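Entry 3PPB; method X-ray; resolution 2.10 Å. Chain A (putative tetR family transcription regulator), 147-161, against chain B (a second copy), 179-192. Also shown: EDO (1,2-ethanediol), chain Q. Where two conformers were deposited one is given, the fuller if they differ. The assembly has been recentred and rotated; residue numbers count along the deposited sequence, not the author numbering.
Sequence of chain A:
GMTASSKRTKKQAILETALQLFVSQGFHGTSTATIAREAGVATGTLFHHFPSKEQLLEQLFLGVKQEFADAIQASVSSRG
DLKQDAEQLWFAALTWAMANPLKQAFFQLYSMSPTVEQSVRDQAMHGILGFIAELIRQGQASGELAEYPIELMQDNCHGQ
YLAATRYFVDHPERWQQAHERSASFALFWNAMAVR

Chain A (147-161) EYPIELMQDNCHGQY
Chain B (179-192) HERSASFALFWNAM

Two helices from two copies of one chain, A:150-161 and B:179-192, run in the same general direction, their axes crossing at -31° and approaching to 10.6 Å. The CA register pairs A:Tyr148 with B:Ala183 (5.6 Å CA to CA), A:Leu152 with B:Ser184 (7.3 Å) and A:Gln160 with B:Ala191 (9.6 Å), so the backbones diverge toward their C-termini. Together the stretches bury 562 Å².

A:Glu147 (phi/psi -99/76) makes no contact. A:Tyr148, extended at -103/165 with chi1 m (-48°) and chi2 -52°, lies along helix B. Its CB is 3.8 Å from B:Ala183 CB, its CZ 3.6 Å from B:Ala186 CB, and its CD2 3.6 Å from B:Leu187 CD2; B:Ala183 O lies over one ring face. The small alanines let the backbone and ring come close. At the far end, one water accepts hydrogen bonds from A:Tyr148 OH and B:Asn190 ND2, both 2.7 Å from its oxygen, giving the hydroxyl a polar partner shared with B:Asn190.

A:Pro149 (-53/131, C-gamma exo) occupies the N-cap position; its O accepts from A:Met153 N at 3.1 Å, while its CD packs 3.7 Å from B:Ala183 CB.

In the first turn of the helix, A:Leu152 (t, p) is the knob, seated among B:Glu180, B:Ala183, B:Ser184 and B:Leu187. Its CG lies 3.7 Å from B:Leu187 CD1 and its CD2 4.0 Å from B:Ala183 CB. B:Leu187 (m, t) answers with 114 Å² covered; its CD2 also meets selenomethionine A:Met153 at CG, 4.4 Å away.

Farther along, A:Asn156 (t) places ND2 3.9 Å from B:Leu187 CD2 and donates it to A:Gln160 OE1 at 3.0 Å, which pairs these two buried polar groups within helix A, while A:Asn156 OD1 is satisfied elsewhere in the structure. A:Gln160 (m, t) ends the contact, NE2 3.9 Å from B:Ala191 CB.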

ATOM      1  N   GLU A 147      16.348  17.035   2.960  1.00 29.88           N
ATOM      2  CA  GLU A 147      16.214  16.920   4.403  1.00 31.04           C
ATOM      3  C   GLU A 147      14.763  16.983   4.834  1.00 36.98           C
ATOM      4  O   GLU A 147      14.312  18.001   5.359  1.00 39.37           O
ATOM      5  CB  GLU A 147      17.039  17.998   5.115  1.00 33.43           C
ATOM      6  CG  GLU A 147      18.512  17.845   4.826  1.00 41.12           C
ATOM      7  CD  GLU A 147      19.327  19.013   5.277  1.00 40.79           C
ATOM      8  OE1 GLU A 147      19.529  19.929   4.454  1.00 37.01           O
ATOM      9  OE2 GLU A 147      19.772  19.004   6.443  1.00 41.10           O
ATOM     10  N   TYR A 148      14.041  15.883   4.626  1.00 30.52           N
ATOM     11  CA  TYR A 148      12.648  15.780   5.092  1.00 29.30           C
ATOM     12  C   TYR A 148      12.654  14.919   6.354  1.00 31.28           C
ATOM     13  O   TYR A 148      13.675  14.259   6.559  1.00 30.95           O
ATOM     14  CB  TYR A 148      11.745  15.172   4.003  1.00 28.06           C
ATOM     15  CG  TYR A 148      11.892  15.775   2.618  1.00 27.50           C
ATOM     16  CD1 TYR A 148      11.806  17.152   2.418  1.00 29.78           C
ATOM     17  CD2 TYR A 148      12.055  14.964   1.500  1.00 26.59           C
ATOM     18  CE1 TYR A 148      11.937  17.711   1.144  1.00 30.11           C
ATOM     19  CE2 TYR A 148      12.144  15.508   0.217  1.00 26.99           C
ATOM     20  CZ  TYR A 148      12.097  16.884   0.045  1.00 32.22           C
ATOM     21  OH  TYR A 148      12.235  17.425  -1.212  1.00 27.74           O
ATOM     22  N   PRO A 149      11.594  14.868   7.214  1.00 28.95           N
ATOM     23  CA  PRO A 149      11.639  13.959   8.381  1.00 30.14           C
ATOM     24  C   PRO A 149      11.961  12.541   7.915  1.00 31.97           C
ATOM     25  O   PRO A 149      11.366  12.077   6.938  1.00 29.94           O
ATOM     26  CB  PRO A 149      10.237  14.101   8.973  1.00 32.91           C
ATOM     27  CG  PRO A 149       9.830  15.497   8.588  1.00 35.47           C
ATOM     28  CD  PRO A 149      10.294  15.571   7.171  1.00 29.96           C
ATOM     29  N   ILE A 150      12.952  11.892   8.582  1.00 28.50           N
ATOM     30  CA  ILE A 150      13.461  10.563   8.244  0.50 27.40           C
ATOM     31  C   ILE A 150      12.334   9.504   8.159  1.00 29.30           C
ATOM     32  O   ILE A 150      12.322   8.703   7.231  1.00 26.21           O
ATOM     33  CB  ILE A 150      14.611  10.108   9.205  0.50 31.51           C
ATOM     34  CG1 ILE A 150      15.463   8.994   8.564  0.50 31.64           C
ATOM     35  CG2 ILE A 150      14.143   9.712  10.621  0.50 32.17           C
ATOM     36  CD1 ILE A 150      16.683   9.504   7.928  0.50 42.98           C
ATOM     37  N   GLU A 151      11.383   9.506   9.106  1.00 27.00           N
ATOM     38  CA  GLU A 151      10.337   8.485   9.103  1.00 26.22           C
ATOM     39  C   GLU A 151       9.376   8.621   7.912  1.00 29.51           C
ATOM     40  O   GLU A 151       8.913   7.616   7.383  1.00 27.31           O
ATOM     41  CB  GLU A 151       9.564   8.451  10.418  1.00 28.07           C
ATOM     42  CG  GLU A 151       8.962   7.068  10.593  1.00 42.48           C
ATOM     43  CD  GLU A 151       8.022   6.859  11.754  1.00 53.07           C
ATOM     44  OE1 GLU A 151       8.363   7.300  12.873  1.00 51.98           O
ATOM     45  OE2 GLU A 151       6.987   6.180  11.560  1.00 48.03           O
ATOM     46  N   LEU A 152       9.101   9.854   7.484  1.00 27.32           N
ATOM     47  CA  LEU A 152       8.255  10.117   6.320  1.00 26.15           C
ATOM     48  C   LEU A 152       8.989   9.612   5.078  1.00 28.43           C
ATOM     49  O   LEU A 152       8.384   8.997   4.210  1.00 28.72           O
ATOM     50  CB  LEU A 152       7.931  11.630   6.207  1.00 26.60           C
ATOM     51  CG  LEU A 152       7.123  12.085   4.974  1.00 29.43           C
ATOM     52  CD1 LEU A 152       5.805  11.299   4.801  1.00 28.80           C
ATOM     53  CD2 LEU A 152       6.858  13.562   5.025  1.00 33.61           C
HETATM   54  N   MSE A 153      10.302   9.844   5.012  1.00 23.39           N
HETATM   55  CA  MSE A 153      11.094   9.383   3.874  1.00 20.78           C
HETATM   56  C   MSE A 153      11.108   7.843   3.828  1.00 26.60           C
HETATM   57  O   MSE A 153      10.982   7.298   2.744  1.00 23.96           O
HETATM   58  CB  MSE A 153      12.510   9.976   3.939  1.00 20.77           C
HETATM   59  CG  MSE A 153      12.511  11.516   3.813  1.00 24.94           C
HETATM   60 SE   MSE A 153      14.316  12.190   3.814  0.75 29.79          SE
HETATM   61  CE  MSE A 153      14.781  11.855   1.995  1.00 24.41           C
ATOM     62  N   GLN A 154      11.241   7.141   4.996  1.00 26.95           N
ATOM     63  CA  GLN A 154      11.250   5.665   4.965  0.50 26.39           C
ATOM     64  C   GLN A 154       9.874   5.152   4.557  1.00 30.03           C
ATOM     65  O   GLN A 154       9.817   4.230   3.746  1.00 30.14           O
ATOM     66  CB  GLN A 154      11.718   5.002   6.280  0.50 28.14           C
ATOM     67  CG  GLN A 154      12.006   3.495   6.088  0.50 32.40           C
ATOM     68  CD  GLN A 154      12.744   2.770   7.197  0.50 47.53           C
ATOM     69  OE1 GLN A 154      13.396   3.371   8.062  0.50 46.41           O
ATOM     70  NE2 GLN A 154      12.700   1.439   7.156  0.50 25.62           N
ATOM     71  N   ASP A 155       8.762   5.764   5.052  1.00 25.37           N
ATOM     72  CA  ASP A 155       7.417   5.341   4.633  1.00 23.57           C
ATOM     73  C   ASP A 155       7.275   5.548   3.145  1.00 26.76           C
ATOM     74  O   ASP A 155       6.653   4.734   2.464  1.00 25.50           O
ATOM     75  CB  ASP A 155       6.317   6.116   5.369  1.00 24.72           C
ATOM     76  CG  ASP A 155       6.031   5.635   6.777  1.00 29.09           C
ATOM     77  OD1 ASP A 155       6.572   4.579   7.165  1.00 25.09           O
ATOM     78  OD2 ASP A 155       5.278   6.329   7.495  1.00 33.20           O
ATOM     79  N   ASN A 156       7.844   6.658   2.636  1.00 25.05           N
ATOM     80  CA  ASN A 156       7.766   6.973   1.224  1.00 24.51           C
ATOM     81  C   ASN A 156       8.489   5.899   0.411  1.00 25.50           C
ATOM     82  O   ASN A 156       7.929   5.447  -0.586  1.00 25.65           O
ATOM     83  CB  ASN A 156       8.300   8.373   0.944  1.00 28.47           C
ATOM     84  CG  ASN A 156       8.246   8.701  -0.509  1.00 33.74           C
ATOM     85  OD1 ASN A 156       7.170   8.892  -1.100  1.00 23.02           O
ATOM     86  ND2 ASN A 156       9.401   8.588  -1.118  1.00 21.79           N
ATOM     87  N   CYS A 157       9.710   5.478   0.830  1.00 22.73           N
ATOM     88  CA  CYS A 157      10.453   4.392   0.157  1.00 23.96           C
ATOM     89  C   CYS A 157       9.575   3.153   0.087  1.00 27.61           C
ATOM     90  O   CYS A 157       9.481   2.507  -0.950  1.00 26.21           O
ATOM     91  CB  CYS A 157      11.758   4.078   0.889  1.00 25.67           C
ATOM     92  SG  CYS A 157      12.975   5.395   0.829  1.00 29.77           S
ATOM     93  N   HIS A 158       8.931   2.836   1.216  1.00 25.93           N
ATOM     94  CA  HIS A 158       8.041   1.689   1.382  1.00 25.66           C
ATOM     95  C   HIS A 158       6.825   1.790   0.439  1.00 29.14           C
ATOM     96  O   HIS A 158       6.521   0.803  -0.248  1.00 28.80           O
ATOM     97  CB  HIS A 158       7.602   1.596   2.840  1.00 26.38           C
ATOM     98  CG  HIS A 158       6.929   0.324   3.237  1.00 30.31           C
ATOM     99  ND1 HIS A 158       6.915  -0.777   2.413  1.00 32.67           N
ATOM    100  CD2 HIS A 158       6.316   0.004   4.399  1.00 32.47           C
ATOM    101  CE1 HIS A 158       6.247  -1.704   3.072  1.00 32.33           C
ATOM    102  NE2 HIS A 158       5.887  -1.285   4.280  1.00 32.69           N
ATOM    103  N   GLY A 159       6.179   2.966   0.375  1.00 21.94           N
ATOM    104  CA  GLY A 159       5.042   3.178  -0.515  1.00 21.50           C
ATOM    105  C   GLY A 159       5.415   3.061  -1.988  1.00 26.73           C
ATOM    106  O   GLY A 159       4.649   2.510  -2.791  1.00 26.97           O
ATOM    107  N   GLN A 160       6.588   3.592  -2.363  1.00 22.77           N
ATOM    108  CA  GLN A 160       7.040   3.543  -3.751  1.00 21.73           C
ATOM    109  C   GLN A 160       7.419   2.132  -4.130  1.00 25.20           C
ATOM    110  O   GLN A 160       7.147   1.721  -5.255  1.00 23.65           O
ATOM    111  CB  GLN A 160       8.193   4.510  -4.014  1.00 22.27           C
ATOM    112  CG  GLN A 160       7.727   5.964  -3.901  1.00 19.39           C
ATOM    113  CD  GLN A 160       8.767   6.898  -4.395  1.00 27.48           C
ATOM    114  OE1 GLN A 160       9.770   7.157  -3.712  1.00 22.80           O
ATOM    115  NE2 GLN A 160       8.567   7.415  -5.599  1.00 23.44           N
ATOM    116  N   TYR A 161       8.007   1.370  -3.192  1.00 24.89           N
ATOM    117  CA  TYR A 161       8.320  -0.050  -3.439  1.00 25.40           C
ATOM    118  C   TYR A 161       7.014  -0.820  -3.706  1.00 27.58           C
ATOM    119  O   TYR A 161       6.920  -1.601  -4.658  1.00 25.81           O
ATOM    120  CB  TYR A 161       9.082  -0.655  -2.240  1.00 26.16           C
ATOM    121  CG  TYR A 161       9.152  -2.166  -2.277  1.00 28.44           C
ATOM    122  CD1 TYR A 161      10.060  -2.823  -3.108  1.00 31.46           C
ATOM    123  CD2 TYR A 161       8.274  -2.944  -1.526  1.00 28.00           C
ATOM    124  CE1 TYR A 161      10.107  -4.222  -3.170  1.00 31.82           C
ATOM    125  CE2 TYR A 161       8.295  -4.343  -1.605  1.00 28.64           C
ATOM    126  CZ  TYR A 161       9.226  -4.975  -2.416  1.00 32.85           C
ATOM    127  OH  TYR A 161       9.278  -6.346  -2.505  1.00 35.37           O
TER
ATOM    128  N   HIS B 179       5.640  22.064   8.322  1.00 31.83           N
ATOM    129  CA  HIS B 179       6.867  21.550   7.676  1.00 29.46           C
ATOM    130  C   HIS B 179       6.714  20.071   7.340  1.00 29.98           C
ATOM    131  O   HIS B 179       7.228  19.671   6.311  1.00 29.21           O
ATOM    132  CB  HIS B 179       8.146  21.802   8.497  1.00 30.79           C
ATOM    133  CG  HIS B 179       8.312  20.902   9.681  1.00 35.82           C
ATOM    134  ND1 HIS B 179       7.608  21.119  10.868  1.00 39.62           N
ATOM    135  CD2 HIS B 179       9.120  19.826   9.845  1.00 38.29           C
ATOM    136  CE1 HIS B 179       7.991  20.159  11.703  1.00 39.47           C
ATOM    137  NE2 HIS B 179       8.904  19.359  11.142  1.00 39.14           N
ATOM    138  N   GLU B 180       5.979  19.276   8.155  1.00 27.54           N
ATOM    139  CA  GLU B 180       5.704  17.860   7.855  1.00 26.82           C
ATOM    140  C   GLU B 180       4.853  17.771   6.606  1.00 27.78           C
ATOM    141  O   GLU B 180       5.156  16.985   5.724  1.00 25.38           O
ATOM    142  CB  GLU B 180       4.995  17.154   9.040  1.00 28.32           C
ATOM    143  CG  GLU B 180       5.817  17.104  10.326  1.00 36.00           C
ATOM    144  CD  GLU B 180       6.773  15.933  10.452  1.00 41.44           C
ATOM    145  OE1 GLU B 180       6.642  14.961   9.679  1.00 33.05           O
ATOM    146  OE2 GLU B 180       7.668  16.000  11.321  1.00 39.32           O
ATOM    147  N   ARG B 181       3.797  18.599   6.525  1.00 25.03           N
ATOM    148  CA  ARG B 181       2.898  18.623   5.369  1.00 24.42           C
ATOM    149  C   ARG B 181       3.648  19.017   4.096  1.00 28.88           C
ATOM    150  O   ARG B 181       3.502  18.347   3.079  1.00 27.80           O
ATOM    151  CB  ARG B 181       1.736  19.582   5.624  1.00 22.60           C
ATOM    152  CG  ARG B 181       0.838  19.115   6.775  1.00 28.40           C
ATOM    153  CD  ARG B 181      -0.560  19.694   6.673  1.00 29.98           C
ATOM    154  NE  ARG B 181      -0.552  21.154   6.634  1.00 36.19           N
ATOM    155  CZ  ARG B 181      -0.563  21.941   7.709  1.00 51.39           C
ATOM    156  NH1 ARG B 181      -0.549  21.416   8.926  1.00 38.02           N
ATOM    157  NH2 ARG B 181      -0.566  23.258   7.571  1.00 39.05           N
ATOM    158  N   SER B 182       4.463  20.086   4.165  1.00 25.30           N
ATOM    159  CA  SER B 182       5.221  20.547   3.029  1.00 25.00           C
ATOM    160  C   SER B 182       6.201  19.480   2.549  1.00 28.41           C
ATOM    161  O   SER B 182       6.346  19.292   1.337  1.00 27.14           O
ATOM    162  CB  SER B 182       5.955  21.833   3.366  1.00 26.85           C
ATOM    163  OG  SER B 182       5.006  22.866   3.537  1.00 34.56           O
ATOM    164  N   ALA B 183       6.842  18.755   3.491  1.00 24.25           N
ATOM    165  CA  ALA B 183       7.791  17.695   3.123  1.00 24.76           C
ATOM    166  C   ALA B 183       7.067  16.574   2.360  1.00 26.89           C
ATOM    167  O   ALA B 183       7.598  16.064   1.371  1.00 24.51           O
ATOM    168  CB  ALA B 183       8.464  17.139   4.375  1.00 26.42           C
ATOM    169  N   SER B 184       5.819  16.251   2.776  1.00 23.71           N
ATOM    170  CA  SER B 184       5.048  15.186   2.117  1.00 23.68           C
ATOM    171  C   SER B 184       4.739  15.571   0.666  1.00 26.41           C
ATOM    172  O   SER B 184       4.883  14.722  -0.206  1.00 23.55           O
ATOM    173  CB  SER B 184       3.771  14.827   2.882  1.00 25.94           C
ATOM    174  OG  SER B 184       2.743  15.781   2.683  1.00 33.76           O
ATOM    175  N   PHE B 185       4.356  16.838   0.399  1.00 22.90           N
ATOM    176  CA  PHE B 185       4.137  17.241  -0.990  1.00 23.18           C
ATOM    177  C   PHE B 185       5.458  17.227  -1.805  1.00 28.24           C
ATOM    178  O   PHE B 185       5.454  16.866  -2.990  1.00 29.25           O
ATOM    179  CB  PHE B 185       3.489  18.649  -1.091  1.00 25.12           C
ATOM    180  CG  PHE B 185       3.270  19.066  -2.539  1.00 25.65           C
ATOM    181  CD1 PHE B 185       2.370  18.378  -3.347  1.00 27.31           C
ATOM    182  CD2 PHE B 185       4.001  20.113  -3.100  1.00 26.51           C
ATOM    183  CE1 PHE B 185       2.197  18.731  -4.682  1.00 27.23           C
ATOM    184  CE2 PHE B 185       3.827  20.474  -4.439  1.00 28.19           C
ATOM    185  CZ  PHE B 185       2.911  19.798  -5.220  1.00 25.89           C
ATOM    186  N   ALA B 186       6.574  17.641  -1.183  1.00 24.68           N
ATOM    187  CA  ALA B 186       7.884  17.690  -1.852  1.00 23.42           C
ATOM    188  C   ALA B 186       8.277  16.298  -2.353  1.00 26.25           C
ATOM    189  O   ALA B 186       8.670  16.171  -3.516  1.00 21.79           O
ATOM    190  CB  ALA B 186       8.940  18.246  -0.910  1.00 24.18           C
ATOM    191  N   LEU B 187       8.064  15.236  -1.518  1.00 22.16           N
ATOM    192  CA  LEU B 187       8.371  13.860  -1.923  1.00 20.86           C
ATOM    193  C   LEU B 187       7.485  13.456  -3.087  1.00 26.82           C
ATOM    194  O   LEU B 187       7.970  12.840  -4.016  1.00 26.59           O
ATOM    195  CB  LEU B 187       8.187  12.861  -0.763  1.00 20.36           C
ATOM    196  CG  LEU B 187       9.238  12.888   0.353  1.00 23.48           C
ATOM    197  CD1 LEU B 187       8.635  12.398   1.649  1.00 22.88           C
ATOM    198  CD2 LEU B 187      10.526  12.116  -0.032  1.00 20.42           C
ATOM    199  N   PHE B 188       6.202  13.826  -3.046  1.00 24.72           N
ATOM    200  CA  PHE B 188       5.227  13.516  -4.097  1.00 24.01           C
ATOM    201  C   PHE B 188       5.591  14.224  -5.445  1.00 27.31           C
ATOM    202  O   PHE B 188       5.688  13.566  -6.476  1.00 27.28           O
ATOM    203  CB  PHE B 188       3.825  13.936  -3.627  1.00 25.45           C
ATOM    204  CG  PHE B 188       2.743  13.799  -4.668  1.00 28.56           C
ATOM    205  CD1 PHE B 188       2.261  12.547  -5.033  1.00 32.84           C
ATOM    206  CD2 PHE B 188       2.187  14.925  -5.269  1.00 31.45           C
ATOM    207  CE1 PHE B 188       1.238  12.420  -5.976  1.00 34.83           C
ATOM    208  CE2 PHE B 188       1.173  14.796  -6.225  1.00 35.18           C
ATOM    209  CZ  PHE B 188       0.712  13.545  -6.577  1.00 33.86           C
ATOM    210  N   TRP B 189       5.769  15.544  -5.421  1.00 23.41           N
ATOM    211  CA  TRP B 189       6.098  16.337  -6.608  1.00 24.74           C
ATOM    212  C   TRP B 189       7.462  15.971  -7.200  1.00 28.36           C
ATOM    213  O   TRP B 189       7.559  15.775  -8.410  1.00 28.86           O
ATOM    214  CB  TRP B 189       6.075  17.858  -6.284  1.00 23.66           C
ATOM    215  CG  TRP B 189       6.303  18.704  -7.502  1.00 25.23           C
ATOM    216  CD1 TRP B 189       7.449  19.364  -7.841  1.00 28.50           C
ATOM    217  CD2 TRP B 189       5.373  18.932  -8.569  1.00 25.68           C
ATOM    218  NE1 TRP B 189       7.286  20.000  -9.058  1.00 28.85           N
ATOM    219  CE2 TRP B 189       6.026  19.738  -9.532  1.00 30.50           C
ATOM    220  CE3 TRP B 189       4.049  18.504  -8.820  1.00 27.34           C
ATOM    221  CZ2 TRP B 189       5.392  20.158 -10.714  1.00 30.35           C
ATOM    222  CZ3 TRP B 189       3.426  18.916  -9.992  1.00 29.14           C
ATOM    223  CH2 TRP B 189       4.094  19.731 -10.921  1.00 30.19           C
ATOM    224  N   ASN B 190       8.512  15.888  -6.362  1.00 25.04           N
ATOM    225  CA  ASN B 190       9.880  15.626  -6.838  1.00 24.63           C
ATOM    226  C   ASN B 190      10.043  14.257  -7.463  1.00 29.25           C
ATOM    227  O   ASN B 190      10.933  14.090  -8.308  1.00 27.13           O
ATOM    228  CB  ASN B 190      10.895  15.841  -5.731  1.00 26.00           C
ATOM    229  CG  ASN B 190      11.030  17.325  -5.417  1.00 39.57           C
ATOM    230  OD1 ASN B 190      10.564  18.182  -6.168  1.00 26.95           O
ATOM    231  ND2 ASN B 190      11.631  17.661  -4.299  1.00 25.79           N
ATOM    232  N   ALA B 191       9.183  13.272  -7.091  1.00 24.39           N
ATOM    233  CA  ALA B 191       9.241  11.966  -7.771  1.00 22.93           C
ATOM    234  C   ALA B 191       8.942  12.138  -9.257  1.00 23.64           C
ATOM    235  O   ALA B 191       9.630  11.547 -10.073  1.00 25.15           O
ATOM    236  CB  ALA B 191       8.238  10.995  -7.153  1.00 23.09           C
HETATM  237  N   MSE B 192       7.964  12.978  -9.590  1.00 20.74           N
HETATM  238  CA  MSE B 192       7.442  13.245 -10.952  0.50 21.96           C
HETATM  239  C   MSE B 192       8.148  14.315 -11.756  1.00 26.90           C
HETATM  240  O   MSE B 192       8.103  14.264 -12.984  1.00 27.18           O
HETATM  241  CB  MSE B 192       5.981  13.737 -10.854  0.50 23.85           C
HETATM  242  CG  MSE B 192       5.026  12.771 -10.186  0.50 30.00           C
HETATM  243 SE   MSE B 192       3.205  13.314 -10.577  0.38 36.94          SE
HETATM  244  CE  MSE B 192       3.121  14.921  -9.429  0.50 33.18           C
TER
HETATM  245  C1  EDO Q 208       8.682  21.420  -3.499  1.00 48.36           C
HETATM  246  O1  EDO Q 208       9.035  21.002  -4.819  1.00 50.90           O
HETATM  247  C2  EDO Q 208       7.322  22.120  -3.471  1.00 46.95           C
HETATM  248  O2  EDO Q 208       7.430  23.554  -3.301  1.00 47.71           O
HETATM  249  O   HOH W   1      13.035  15.684  -3.116  1.00 21.02           O